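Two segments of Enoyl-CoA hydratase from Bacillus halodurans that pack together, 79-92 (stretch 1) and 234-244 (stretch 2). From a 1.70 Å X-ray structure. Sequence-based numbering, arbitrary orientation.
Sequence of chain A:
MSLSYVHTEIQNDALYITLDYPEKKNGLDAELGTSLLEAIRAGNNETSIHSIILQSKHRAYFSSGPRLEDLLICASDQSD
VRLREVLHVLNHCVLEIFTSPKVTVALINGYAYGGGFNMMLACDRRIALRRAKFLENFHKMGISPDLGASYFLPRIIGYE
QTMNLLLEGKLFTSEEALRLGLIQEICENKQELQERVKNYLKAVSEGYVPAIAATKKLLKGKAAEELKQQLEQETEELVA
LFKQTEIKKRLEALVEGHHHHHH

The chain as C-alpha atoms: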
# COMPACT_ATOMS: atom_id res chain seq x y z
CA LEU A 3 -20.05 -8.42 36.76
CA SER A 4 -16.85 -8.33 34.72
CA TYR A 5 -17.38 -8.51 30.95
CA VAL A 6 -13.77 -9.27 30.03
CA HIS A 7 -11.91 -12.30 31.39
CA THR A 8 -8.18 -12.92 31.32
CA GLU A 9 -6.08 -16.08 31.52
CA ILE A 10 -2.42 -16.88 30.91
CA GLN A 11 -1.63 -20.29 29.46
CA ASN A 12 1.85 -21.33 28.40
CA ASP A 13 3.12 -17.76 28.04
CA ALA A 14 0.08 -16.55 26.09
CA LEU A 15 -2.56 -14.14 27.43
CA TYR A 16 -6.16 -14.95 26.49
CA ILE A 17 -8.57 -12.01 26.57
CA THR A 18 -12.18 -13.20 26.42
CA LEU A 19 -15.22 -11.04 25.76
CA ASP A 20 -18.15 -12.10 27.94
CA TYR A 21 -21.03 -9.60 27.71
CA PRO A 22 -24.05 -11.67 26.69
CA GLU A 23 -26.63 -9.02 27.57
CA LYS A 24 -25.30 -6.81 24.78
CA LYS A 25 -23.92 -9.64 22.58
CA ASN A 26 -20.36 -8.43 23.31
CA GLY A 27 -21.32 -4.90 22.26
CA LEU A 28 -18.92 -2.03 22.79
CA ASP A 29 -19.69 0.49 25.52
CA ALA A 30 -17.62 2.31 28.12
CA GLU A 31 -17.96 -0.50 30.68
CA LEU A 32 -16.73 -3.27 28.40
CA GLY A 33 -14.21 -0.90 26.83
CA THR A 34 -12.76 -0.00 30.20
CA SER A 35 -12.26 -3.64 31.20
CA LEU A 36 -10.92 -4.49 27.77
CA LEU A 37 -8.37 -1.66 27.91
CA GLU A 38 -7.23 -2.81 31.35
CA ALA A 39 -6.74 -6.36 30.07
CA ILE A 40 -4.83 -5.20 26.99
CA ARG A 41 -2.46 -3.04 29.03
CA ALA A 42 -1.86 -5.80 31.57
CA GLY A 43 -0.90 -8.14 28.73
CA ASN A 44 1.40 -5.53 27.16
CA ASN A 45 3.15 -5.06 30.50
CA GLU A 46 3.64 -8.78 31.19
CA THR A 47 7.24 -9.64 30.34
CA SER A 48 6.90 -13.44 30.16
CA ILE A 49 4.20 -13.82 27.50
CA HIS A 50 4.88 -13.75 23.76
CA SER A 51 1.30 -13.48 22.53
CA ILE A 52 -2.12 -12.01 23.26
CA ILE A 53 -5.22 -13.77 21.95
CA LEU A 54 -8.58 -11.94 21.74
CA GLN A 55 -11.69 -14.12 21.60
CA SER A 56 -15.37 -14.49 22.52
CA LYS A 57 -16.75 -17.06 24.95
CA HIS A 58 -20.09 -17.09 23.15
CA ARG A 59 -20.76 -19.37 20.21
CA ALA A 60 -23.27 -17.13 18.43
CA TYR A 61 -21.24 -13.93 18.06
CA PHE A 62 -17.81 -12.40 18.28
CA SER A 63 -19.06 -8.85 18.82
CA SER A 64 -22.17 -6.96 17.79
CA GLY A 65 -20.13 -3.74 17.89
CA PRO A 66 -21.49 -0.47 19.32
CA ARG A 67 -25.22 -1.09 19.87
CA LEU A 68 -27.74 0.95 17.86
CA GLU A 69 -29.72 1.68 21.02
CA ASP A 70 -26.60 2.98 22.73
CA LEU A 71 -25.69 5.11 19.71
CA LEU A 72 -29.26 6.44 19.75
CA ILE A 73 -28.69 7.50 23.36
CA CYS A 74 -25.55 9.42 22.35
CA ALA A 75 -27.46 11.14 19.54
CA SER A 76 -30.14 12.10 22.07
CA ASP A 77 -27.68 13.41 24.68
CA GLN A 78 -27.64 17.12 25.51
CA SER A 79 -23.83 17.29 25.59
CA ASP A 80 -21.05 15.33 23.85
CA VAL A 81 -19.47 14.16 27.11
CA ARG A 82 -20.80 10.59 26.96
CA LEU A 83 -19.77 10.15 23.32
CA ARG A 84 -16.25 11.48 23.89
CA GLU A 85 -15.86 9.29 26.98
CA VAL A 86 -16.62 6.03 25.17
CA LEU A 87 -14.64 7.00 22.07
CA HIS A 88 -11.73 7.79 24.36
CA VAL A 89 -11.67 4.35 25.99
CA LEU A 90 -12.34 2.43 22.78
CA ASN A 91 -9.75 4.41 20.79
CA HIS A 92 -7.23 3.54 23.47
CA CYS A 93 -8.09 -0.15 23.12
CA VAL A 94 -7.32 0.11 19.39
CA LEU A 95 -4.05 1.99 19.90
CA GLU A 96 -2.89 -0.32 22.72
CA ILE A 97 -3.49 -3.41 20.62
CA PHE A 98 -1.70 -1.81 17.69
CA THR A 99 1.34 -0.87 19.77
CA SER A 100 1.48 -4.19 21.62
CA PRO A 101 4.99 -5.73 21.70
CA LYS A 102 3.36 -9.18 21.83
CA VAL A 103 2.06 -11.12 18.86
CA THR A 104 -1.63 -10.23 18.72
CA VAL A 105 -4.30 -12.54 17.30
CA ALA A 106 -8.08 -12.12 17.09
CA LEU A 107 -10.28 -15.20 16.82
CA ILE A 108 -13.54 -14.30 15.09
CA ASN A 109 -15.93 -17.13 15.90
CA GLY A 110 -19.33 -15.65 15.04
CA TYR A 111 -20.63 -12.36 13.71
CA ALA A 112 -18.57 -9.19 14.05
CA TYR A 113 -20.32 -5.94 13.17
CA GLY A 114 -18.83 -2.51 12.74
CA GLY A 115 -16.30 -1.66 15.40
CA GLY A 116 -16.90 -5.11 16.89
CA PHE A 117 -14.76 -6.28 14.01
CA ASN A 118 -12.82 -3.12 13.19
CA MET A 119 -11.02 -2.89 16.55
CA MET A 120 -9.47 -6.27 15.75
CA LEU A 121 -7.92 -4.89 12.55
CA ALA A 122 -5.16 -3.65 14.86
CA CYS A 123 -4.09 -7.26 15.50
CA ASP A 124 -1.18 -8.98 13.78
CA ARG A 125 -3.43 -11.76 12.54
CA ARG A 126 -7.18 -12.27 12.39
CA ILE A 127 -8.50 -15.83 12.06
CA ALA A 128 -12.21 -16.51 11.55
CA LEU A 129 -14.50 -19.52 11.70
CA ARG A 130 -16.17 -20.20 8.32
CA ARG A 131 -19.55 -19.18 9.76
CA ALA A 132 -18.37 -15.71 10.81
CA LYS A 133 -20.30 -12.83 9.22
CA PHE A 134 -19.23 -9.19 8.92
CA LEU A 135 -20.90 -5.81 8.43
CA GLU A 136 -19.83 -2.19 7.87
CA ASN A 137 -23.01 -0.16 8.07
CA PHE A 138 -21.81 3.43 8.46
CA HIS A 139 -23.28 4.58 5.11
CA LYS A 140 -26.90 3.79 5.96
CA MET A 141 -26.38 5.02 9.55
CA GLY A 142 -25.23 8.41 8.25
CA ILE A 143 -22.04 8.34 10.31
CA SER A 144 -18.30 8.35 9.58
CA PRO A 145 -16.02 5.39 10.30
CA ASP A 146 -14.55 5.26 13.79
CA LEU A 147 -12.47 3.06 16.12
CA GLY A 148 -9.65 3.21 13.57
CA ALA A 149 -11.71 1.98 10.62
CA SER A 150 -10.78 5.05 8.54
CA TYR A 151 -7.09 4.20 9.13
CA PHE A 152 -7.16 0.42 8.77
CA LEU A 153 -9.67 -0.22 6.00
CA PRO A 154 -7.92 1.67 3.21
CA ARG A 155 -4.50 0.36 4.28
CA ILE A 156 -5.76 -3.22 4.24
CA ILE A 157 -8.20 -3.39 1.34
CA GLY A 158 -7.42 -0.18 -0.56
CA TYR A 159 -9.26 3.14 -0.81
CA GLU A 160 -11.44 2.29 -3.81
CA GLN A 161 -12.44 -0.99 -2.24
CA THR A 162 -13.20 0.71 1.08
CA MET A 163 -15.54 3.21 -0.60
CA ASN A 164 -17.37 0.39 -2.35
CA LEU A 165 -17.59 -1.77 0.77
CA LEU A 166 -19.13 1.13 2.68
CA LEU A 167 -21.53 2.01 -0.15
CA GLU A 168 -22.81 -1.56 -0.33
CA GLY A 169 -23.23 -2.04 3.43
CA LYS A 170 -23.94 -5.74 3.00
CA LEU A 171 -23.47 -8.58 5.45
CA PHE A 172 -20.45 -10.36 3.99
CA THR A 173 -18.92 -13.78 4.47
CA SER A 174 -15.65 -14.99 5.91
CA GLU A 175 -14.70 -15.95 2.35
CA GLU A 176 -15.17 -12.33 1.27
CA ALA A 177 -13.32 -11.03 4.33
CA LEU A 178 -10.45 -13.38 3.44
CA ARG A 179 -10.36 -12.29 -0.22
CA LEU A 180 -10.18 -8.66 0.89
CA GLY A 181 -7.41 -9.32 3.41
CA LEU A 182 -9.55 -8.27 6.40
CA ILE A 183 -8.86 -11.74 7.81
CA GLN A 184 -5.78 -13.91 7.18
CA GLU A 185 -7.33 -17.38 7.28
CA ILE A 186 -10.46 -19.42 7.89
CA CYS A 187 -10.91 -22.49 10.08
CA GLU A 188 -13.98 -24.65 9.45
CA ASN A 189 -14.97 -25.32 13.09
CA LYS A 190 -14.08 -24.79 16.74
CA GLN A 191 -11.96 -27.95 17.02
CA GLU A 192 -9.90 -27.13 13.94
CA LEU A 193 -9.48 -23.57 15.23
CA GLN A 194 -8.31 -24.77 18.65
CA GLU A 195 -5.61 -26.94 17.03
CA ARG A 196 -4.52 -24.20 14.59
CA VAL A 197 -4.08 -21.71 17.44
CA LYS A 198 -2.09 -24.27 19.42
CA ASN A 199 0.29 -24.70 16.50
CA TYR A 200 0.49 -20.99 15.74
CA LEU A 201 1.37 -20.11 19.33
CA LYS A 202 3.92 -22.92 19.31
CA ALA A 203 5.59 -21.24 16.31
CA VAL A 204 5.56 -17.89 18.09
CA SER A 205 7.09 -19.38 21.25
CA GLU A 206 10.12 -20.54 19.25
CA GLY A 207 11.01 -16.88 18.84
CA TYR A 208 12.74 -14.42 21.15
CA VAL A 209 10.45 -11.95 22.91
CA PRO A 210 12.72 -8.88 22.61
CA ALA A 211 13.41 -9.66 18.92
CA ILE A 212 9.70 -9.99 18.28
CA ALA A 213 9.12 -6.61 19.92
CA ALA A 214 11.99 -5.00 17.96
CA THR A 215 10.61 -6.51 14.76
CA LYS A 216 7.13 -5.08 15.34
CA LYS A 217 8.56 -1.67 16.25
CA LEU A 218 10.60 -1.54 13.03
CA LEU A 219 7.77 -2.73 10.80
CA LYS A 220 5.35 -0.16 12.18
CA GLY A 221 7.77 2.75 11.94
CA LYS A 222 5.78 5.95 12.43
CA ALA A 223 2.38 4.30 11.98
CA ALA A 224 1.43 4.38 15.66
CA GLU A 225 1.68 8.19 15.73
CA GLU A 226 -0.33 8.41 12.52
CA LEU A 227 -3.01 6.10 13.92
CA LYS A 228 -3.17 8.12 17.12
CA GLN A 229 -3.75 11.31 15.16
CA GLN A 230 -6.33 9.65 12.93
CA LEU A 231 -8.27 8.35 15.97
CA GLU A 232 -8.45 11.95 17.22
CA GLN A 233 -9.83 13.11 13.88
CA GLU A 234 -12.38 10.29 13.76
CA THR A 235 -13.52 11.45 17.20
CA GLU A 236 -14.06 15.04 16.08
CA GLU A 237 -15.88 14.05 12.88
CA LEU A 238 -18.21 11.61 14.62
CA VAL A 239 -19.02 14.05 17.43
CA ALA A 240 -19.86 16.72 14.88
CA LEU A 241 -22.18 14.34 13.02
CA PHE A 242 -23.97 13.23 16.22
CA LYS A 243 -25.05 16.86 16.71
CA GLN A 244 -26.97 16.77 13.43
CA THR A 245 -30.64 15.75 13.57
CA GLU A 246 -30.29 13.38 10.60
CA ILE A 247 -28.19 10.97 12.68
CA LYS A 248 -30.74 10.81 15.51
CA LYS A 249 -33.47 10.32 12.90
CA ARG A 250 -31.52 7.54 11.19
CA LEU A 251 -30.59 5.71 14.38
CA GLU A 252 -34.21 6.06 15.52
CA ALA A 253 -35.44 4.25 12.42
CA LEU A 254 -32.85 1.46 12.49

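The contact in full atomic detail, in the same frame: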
# COMPACT_ATOMS: atom_id res chain seq x y z
N SER A 79 -25.23 16.96 25.84
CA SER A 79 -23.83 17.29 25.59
C SER A 79 -23.10 16.12 24.92
O SER A 79 -23.67 15.04 24.75
CB SER A 79 -23.11 17.63 26.90
OG SER A 79 -22.89 16.46 27.67
N ASP A 80 -21.84 16.34 24.55
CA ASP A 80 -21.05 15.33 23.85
C ASP A 80 -20.14 14.57 24.81
O ASP A 80 -19.26 13.82 24.37
CB ASP A 80 -20.20 16.00 22.77
CG ASP A 80 -21.03 16.84 21.83
OD1 ASP A 80 -21.94 16.29 21.15
OD2 ASP A 80 -20.78 18.06 21.76
N VAL A 81 -20.36 14.74 26.11
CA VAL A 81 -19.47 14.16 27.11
C VAL A 81 -19.48 12.63 27.11
O VAL A 81 -18.43 11.99 27.23
CB VAL A 81 -19.82 14.67 28.53
CG1 VAL A 81 -19.07 13.88 29.59
CG2 VAL A 81 -19.50 16.16 28.64
N ARG A 82 -20.66 12.04 26.97
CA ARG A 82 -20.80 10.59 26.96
C ARG A 82 -20.12 10.00 25.72
O ARG A 82 -19.38 9.03 25.82
CB ARG A 82 -22.27 10.18 26.98
CG ARG A 82 -23.07 10.81 28.10
CD ARG A 82 -22.90 10.07 29.42
NE ARG A 82 -23.53 8.75 29.39
CZ ARG A 82 -24.83 8.54 29.23
NH1 ARG A 82 -25.66 9.57 29.06
NH2 ARG A 82 -25.31 7.31 29.22
N LEU A 83 -20.39 10.60 24.57
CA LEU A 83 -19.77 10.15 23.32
C LEU A 83 -18.25 10.19 23.41
O LEU A 83 -17.57 9.21 23.10
CB LEU A 83 -20.28 10.97 22.13
CG LEU A 83 -19.87 10.50 20.72
CD1 LEU A 83 -20.02 8.98 20.59
CD2 LEU A 83 -20.68 11.22 19.65
N ARG A 84 -17.70 11.33 23.83
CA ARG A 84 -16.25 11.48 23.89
C ARG A 84 -15.63 10.50 24.88
O ARG A 84 -14.54 9.97 24.64
CB ARG A 84 -15.85 12.93 24.22
CG ARG A 84 -16.15 13.90 23.08
CD ARG A 84 -15.75 15.33 23.42
NE ARG A 84 -16.04 16.25 22.31
CZ ARG A 84 -15.21 16.47 21.30
NH1 ARG A 84 -14.04 15.85 21.23
NH2 ARG A 84 -15.56 17.32 20.33
N GLU A 85 -16.33 10.24 25.98
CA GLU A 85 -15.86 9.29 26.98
C GLU A 85 -15.67 7.89 26.40
O GLU A 85 -14.63 7.27 26.60
CB GLU A 85 -16.82 9.25 28.18
CG GLU A 85 -16.54 8.15 29.18
CD GLU A 85 -17.50 8.18 30.37
OE1 GLU A 85 -18.01 9.28 30.69
OE2 GLU A 85 -17.73 7.12 30.98
N VAL A 86 -16.68 7.39 25.68
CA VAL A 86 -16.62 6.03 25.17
C VAL A 86 -15.63 5.92 24.00
O VAL A 86 -14.89 4.95 23.89
CB VAL A 86 -18.01 5.48 24.76
CG1 VAL A 86 -18.62 6.30 23.65
CG2 VAL A 86 -17.91 4.01 24.35
N LEU A 87 -15.60 6.95 23.15
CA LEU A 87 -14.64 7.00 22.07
C LEU A 87 -13.23 6.98 22.63
O LEU A 87 -12.35 6.32 22.10
CB LEU A 87 -14.86 8.24 21.20
CG LEU A 87 -16.08 8.11 20.30
CD1 LEU A 87 -16.39 9.43 19.58
CD2 LEU A 87 -15.88 6.96 19.29
N HIS A 88 -13.04 7.68 23.74
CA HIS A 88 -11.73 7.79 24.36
C HIS A 88 -11.22 6.41 24.78
O HIS A 88 -10.09 6.04 24.47
CB HIS A 88 -11.78 8.76 25.54
CG HIS A 88 -10.49 8.90 26.28
ND1 HIS A 88 -9.40 9.57 25.77
CD2 HIS A 88 -10.11 8.45 27.51
CE1 HIS A 88 -8.40 9.53 26.64
NE2 HIS A 88 -8.81 8.86 27.70
N VAL A 89 -12.05 5.67 25.51
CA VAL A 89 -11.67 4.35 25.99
C VAL A 89 -11.49 3.38 24.83
O VAL A 89 -10.50 2.66 24.77
CB VAL A 89 -12.72 3.80 26.99
CG1 VAL A 89 -12.31 2.41 27.46
CG2 VAL A 89 -12.85 4.74 28.18
N LEU A 90 -12.43 3.37 23.89
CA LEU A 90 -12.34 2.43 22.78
C LEU A 90 -11.20 2.77 21.82
O LEU A 90 -10.55 1.88 21.30
CB LEU A 90 -13.67 2.33 22.04
CG LEU A 90 -14.85 1.77 22.85
CD1 LEU A 90 -16.12 1.78 22.02
CD2 LEU A 90 -14.55 0.37 23.38
N ASN A 91 -10.93 4.06 21.60
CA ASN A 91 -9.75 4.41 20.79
C ASN A 91 -8.47 3.93 21.47
O ASN A 91 -7.54 3.46 20.81
CB ASN A 91 -9.67 5.91 20.52
CG ASN A 91 -10.71 6.37 19.53
OD1 ASN A 91 -11.30 5.57 18.80
ND2 ASN A 91 -10.94 7.69 19.49
N HIS A 92 -8.41 4.04 22.79
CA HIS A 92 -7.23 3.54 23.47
C HIS A 92 -7.06 2.03 23.35
O HIS A 92 -5.95 1.55 23.20
CB HIS A 92 -7.15 4.01 24.92
CG HIS A 92 -6.49 5.34 25.07
ND1 HIS A 92 -5.13 5.51 24.97
CD2 HIS A 92 -7.01 6.58 25.29
CE1 HIS A 92 -4.83 6.79 25.12
NE2 HIS A 92 -5.95 7.45 25.32
N GLU A 234 -11.14 11.05 13.83
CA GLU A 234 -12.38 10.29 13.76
C GLU A 234 -13.32 10.76 14.87
O GLU A 234 -14.53 10.88 14.67
CB GLU A 234 -12.11 8.79 13.93
CG GLU A 234 -11.36 8.15 12.76
CD GLU A 234 -11.14 6.66 12.99
OE1 GLU A 234 -11.27 6.23 14.16
OE2 GLU A 234 -10.85 5.94 12.01
N THR A 235 -12.75 10.99 16.04
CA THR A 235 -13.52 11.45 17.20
C THR A 235 -14.23 12.76 16.87
O THR A 235 -15.45 12.87 17.02
CB THR A 235 -12.62 11.61 18.43
OG1 THR A 235 -12.02 10.35 18.75
CG2 THR A 235 -13.42 12.13 19.63
N GLU A 236 -13.48 13.73 16.36
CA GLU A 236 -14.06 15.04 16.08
C GLU A 236 -15.13 14.96 15.01
O GLU A 236 -16.16 15.63 15.11
CB GLU A 236 -12.98 16.06 15.71
CG GLU A 236 -11.97 16.29 16.82
CD GLU A 236 -12.62 16.79 18.11
OE1 GLU A 236 -13.62 17.53 18.04
OE2 GLU A 236 -12.12 16.44 19.20
N GLU A 237 -14.90 14.15 13.97
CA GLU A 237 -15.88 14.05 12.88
C GLU A 237 -17.16 13.38 13.35
O GLU A 237 -18.25 13.77 12.96
CB GLU A 237 -15.31 13.28 11.67
CG GLU A 237 -14.10 13.93 11.00
CD GLU A 237 -14.41 15.29 10.37
OE1 GLU A 237 -15.58 15.57 10.01
OE2 GLU A 237 -13.45 16.08 10.21
N LEU A 238 -17.03 12.34 14.17
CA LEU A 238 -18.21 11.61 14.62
C LEU A 238 -19.02 12.47 15.59
O LEU A 238 -20.25 12.46 15.55
CB LEU A 238 -17.81 10.29 15.30
CG LEU A 238 -18.98 9.32 15.50
CD1 LEU A 238 -19.58 8.93 14.16
CD2 LEU A 238 -18.55 8.09 16.28
N VAL A 239 -18.33 13.21 16.45
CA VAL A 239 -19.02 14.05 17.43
C VAL A 239 -19.81 15.13 16.72
O VAL A 239 -20.93 15.47 17.12
CB VAL A 239 -18.02 14.70 18.41
CG1 VAL A 239 -18.70 15.86 19.18
CG2 VAL A 239 -17.48 13.66 19.38
N ALA A 240 -19.22 15.68 15.66
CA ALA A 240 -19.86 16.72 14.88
C ALA A 240 -21.10 16.17 14.18
O ALA A 240 -22.11 16.84 14.07
CB ALA A 240 -18.88 17.30 13.86
N LEU A 241 -21.04 14.92 13.71
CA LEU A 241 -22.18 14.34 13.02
C LEU A 241 -23.32 14.00 14.00
O LEU A 241 -24.50 14.06 13.65
CB LEU A 241 -21.76 13.10 12.23
CG LEU A 241 -21.05 13.37 10.90
CD1 LEU A 241 -20.32 12.11 10.42
CD2 LEU A 241 -22.05 13.85 9.85
N PHE A 242 -22.96 13.62 15.22
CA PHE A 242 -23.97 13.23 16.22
C PHE A 242 -24.75 14.43 16.76
O PHE A 242 -25.71 14.27 17.51
CB PHE A 242 -23.34 12.43 17.35
CG PHE A 242 -23.42 10.95 17.15
CD1 PHE A 242 -22.68 10.33 16.16
CD2 PHE A 242 -24.24 10.17 17.96
CE1 PHE A 242 -22.76 8.97 15.96
CE2 PHE A 242 -24.32 8.80 17.76
CZ PHE A 242 -23.58 8.20 16.77
N LYS A 243 -24.34 15.63 16.34
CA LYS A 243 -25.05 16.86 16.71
C LYS A 243 -26.09 17.21 15.65
O LYS A 243 -26.89 18.13 15.84
CB LYS A 243 -24.07 18.02 16.84
CG LYS A 243 -23.06 17.88 17.97
CD LYS A 243 -22.24 19.14 18.11
CE LYS A 243 -21.18 18.99 19.19
NZ LYS A 243 -20.30 20.20 19.30
N GLN A 244 -26.07 16.49 14.54
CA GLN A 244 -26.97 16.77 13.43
C GLN A 244 -28.22 15.88 13.54
O GLN A 244 -28.11 14.69 13.82
CB GLN A 244 -26.25 16.56 12.08
CG GLN A 244 -25.05 17.50 11.92
CD GLN A 244 -24.18 17.22 10.69
OE1 GLN A 244 -24.68 16.96 9.59
NE2 GLN A 244 -22.87 17.30 10.88
O HOH W 1 -12.69 6.62 16.69

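Two helices far apart in sequence pack here in a nearly antiparallel fashion, their N-to-C directions 151° apart and their axes approaching to 10.5 Å. The start of stretch 2 therefore lies near the later turns of stretch 1, and its end lies near Asp-80, the residue just before the first helix. Together they bury 551 Å², with leucine and valine in the middle and charged groups toward the outside.

Glu-234, first along stretch 2, reaches its neighbour through water. Water 1 donates to Glu-234 OE1 at 2.9 Å and to Asn-91 OD1 at 2.7 Å, so a carboxylate and an amide oxygen, both acceptors, are joined by a molecule that can supply both protons. The other end of the same amide turns to Thr-235: Asn-91 ND2 gives a weak hydrogen bond to Thr-235 OG1 (3.0 Å, with an angle of only 121°). Threonine suits this place because it is polar on one branch and apolar on the other; its CG2 lies 4.0 Å from Leu-87 CD1.

The CA-to-CB bond of Glu-236 points away from stretch 1, yet its side chain, with chi1 and chi2 both m, brings the carboxylate back to Arg-84. Arg-84, extended through chi2 and chi3 (both t), meets it with two nearly straight hydrogen bonds, Arg-84 NH1 to Glu-236 OE2 at 2.9 Å and Arg-84 NH2 to Glu-236 OE1 at 3.0 Å. This paired salt bridge lies at the edge of the guanidinium, near its plane, leaving one face to Val-239.

Leu-238 is buried, and its CD2 meets Leu-87 CD1 at 4.2 Å; a purely apolar side chain suits a buried spot where its neighbour across the contact is another leucine methyl. One residue on, Val-239 is the hub of the contact. Val-239 CG2 packs 4.0 Å from Leu-83 CD2, while Val-239 CG1 lies 3.6 Å from Arg-84 NH2 and 3.7 Å from Asp-80 CG. With its CB over one face of the guanidinium, the compact branched side chain fits between the leucines and the charged groups.

Ala-240 points away and Leu-241 sideways, and neither makes contact. Phe-242 then extends the apolar patch, its CB 3.7 Å from Leu-83 CD2. Lys-243 leaves the backbone sideways, but its long side chain, t from chi2 to chi4, carries the amine to a salt bridge with Asp-80, 3.3 Å from Lys-243 NZ to Asp-80 OD2. That oxygen is crowded in the model, so the exact distance deserves caution. Gln-244, the end of a type I turn begun at Leu-241, lies beyond reach of stretch 1.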